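Local structure of flavin prenyltransferase UbiX (Aquifex aeolicus, 2EJB) at residues D164-N167 with F168-K172. The protein probably makes the prenylated FMN cofactor of UbiD decarboxylases, joining a dimethylallyl group from dimethylallyl phosphate to the N5 and C6 atoms of the flavin without a metal. Residues are numbered along the deposited sequence; the frame is centred on the assembly and turned at random.
Sequences DMIN and FVVGK
Ile166 and Val170 stand one turn apart on the helix 162-176, linked by a backbone hydrogen bond, and their side chains touch. Val170 N donates to Ile166 O at 2.9 Å, one of four successive i to i+4 bonds; Gly171 N reaches Asn167 O at 2.8 Å and Val169 N meets Met165 O almost straight, with an N-H...O angle of 170°. The first of the four, from Phe168 N to Asp164 O, is longer at 3.3 Å and more bent.

The apolar pair across the turn is Ile166 CG2 with Val170 CG2, 4.1 Å apart; the two branched side chains run alongside each other off the same flank of the helix, and both rest on Lys19 of the helix 14-26. Two valine methyls lie against carbonyl oxygens of the preceding turn. Val170 CG2 is set beside its own backbone N because CG1 takes the place anti to it (chi1 177°), and is modelled only 2.9 Å from Ile166 O, a tight contact whose exact distance is doubtful. Val169 CG2 comes within 3.4 Å of Met165 O, while the valine packs on Tyr16. Phe168 swings its ring out to Ala154 and His157 of its own chain and to Arg126 of the second subunit, and Met165 packs against its own copy there.

Polar ends find partners beyond this stretch: Asp164 OD2 accepts from Gln160 N, and Lys172 NZ donates to Ala128 O of the second subunit. Backbone bonds thus hold a mostly buried stretch of helix 162-176 while its apolar side chains pack on the helix 14-26 and across the subunit interface, beside Tyr156, which like Lys172 is predicted to bind dimethylallyl phosphate.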
loop_
_atom_site.group_PDB
_atom_site.type_symbol
_atom_site.label_atom_id
_atom_site.label_comp_id
_atom_site.label_asym_id
_atom_site.label_seq_id
_atom_site.Cartn_x
_atom_site.Cartn_y
_atom_site.Cartn_z
ATOM N N ASP A 164 9.602 7.168 -11.613
ATOM C CA ASP A 164 9.994 5.765 -11.651
ATOM C C ASP A 164 9.076 4.913 -10.785
ATOM O O ASP A 164 8.851 3.744 -11.079
ATOM C CB ASP A 164 11.443 5.591 -11.186
ATOM C CG ASP A 164 12.448 6.135 -12.185
ATOM O OD1 ASP A 164 12.055 6.385 -13.341
ATOM O OD2 ASP A 164 13.631 6.296 -11.815
ATOM N N MET A 165 8.551 5.498 -9.714
ATOM C CA MET A 165 7.652 4.765 -8.833
ATOM C C MET A 165 6.246 4.687 -9.422
ATOM O O MET A 165 5.545 3.688 -9.251
ATOM C CB MET A 165 7.621 5.414 -7.450
ATOM C CG MET A 165 8.924 5.229 -6.676
ATOM S SD MET A 165 8.814 5.776 -4.966
ATOM C CE MET A 165 9.133 7.516 -5.165
ATOM N N ILE A 166 5.838 5.743 -10.120
ATOM C CA ILE A 166 4.526 5.772 -10.755
ATOM C C ILE A 166 4.470 4.698 -11.842
ATOM O O ILE A 166 3.485 3.973 -11.967
ATOM C CB ILE A 166 4.252 7.138 -11.406
ATOM C CG1 ILE A 166 4.269 8.237 -10.341
ATOM C CG2 ILE A 166 2.912 7.111 -12.121
ATOM C CD1 ILE A 166 4.097 9.636 -10.899
ATOM N N ASN A 167 5.537 4.599 -12.629
ATOM C CA ASN A 167 5.604 3.613 -13.698
ATOM C C ASN A 167 5.595 2.200 -13.137
ATOM O O ASN A 167 5.042 1.287 -13.748
ATOM C CB ASN A 167 6.858 3.840 -14.548
ATOM C CG ASN A 167 6.697 4.989 -15.527
ATOM O OD1 ASN A 167 5.914 5.909 -15.299
ATOM N ND2 ASN A 167 7.450 4.945 -16.618
ATOM N N PHE A 168 6.219 2.019 -11.976
ATOM C CA PHE A 168 6.250 0.703 -11.343
ATOM C C PHE A 168 4.823 0.254 -11.050
ATOM O O PHE A 168 4.407 -0.839 -11.436
ATOM C CB PHE A 168 7.033 0.737 -10.027
ATOM C CG PHE A 168 6.890 -0.522 -9.217
ATOM C CD1 PHE A 168 7.629 -1.659 -9.530
ATOM C CD2 PHE A 168 5.961 -0.595 -8.181
ATOM C CE1 PHE A 168 7.438 -2.856 -8.830
ATOM C CE2 PHE A 168 5.762 -1.785 -7.477
ATOM C CZ PHE A 168 6.502 -2.918 -7.804
ATOM N N VAL A 169 4.074 1.109 -10.363
ATOM C CA VAL A 169 2.698 0.797 -10.012
ATOM C C VAL A 169 1.843 0.597 -11.269
ATOM O O VAL A 169 1.031 -0.329 -11.333
ATOM C CB VAL A 169 2.094 1.909 -9.139
ATOM C CG1 VAL A 169 0.659 1.566 -8.775
ATOM C CG2 VAL A 169 2.937 2.080 -7.876
ATOM N N VAL A 170 2.034 1.459 -12.266
ATOM C CA VAL A 170 1.287 1.350 -13.515
ATOM C C VAL A 170 1.611 0.023 -14.202
ATOM O O VAL A 170 0.739 -0.609 -14.793
ATOM C CB VAL A 170 1.618 2.516 -14.473
ATOM C CG1 VAL A 170 0.877 2.343 -15.792
ATOM C CG2 VAL A 170 1.220 3.832 -13.834
ATOM N N GLY A 171 2.869 -0.393 -14.117
ATOM C CA GLY A 171 3.272 -1.647 -14.727
ATOM C C GLY A 171 2.617 -2.824 -14.025
ATOM O O GLY A 171 2.267 -3.827 -14.655
ATOM N N LYS A 172 2.463 -2.705 -12.710
ATOM C CA LYS A 172 1.833 -3.750 -11.918
ATOM C C LYS A 172 0.372 -3.881 -12.332
ATOM O O LYS A 172 -0.155 -4.984 -12.457
ATOM C CB LYS A 172 1.920 -3.410 -10.425
ATOM C CG LYS A 172 3.097 -4.052 -9.705
ATOM C CD LYS A 172 2.883 -5.556 -9.594
ATOM C CE LYS A 172 3.957 -6.224 -8.758
ATOM N NZ LYS A 172 3.738 -7.697 -8.659
#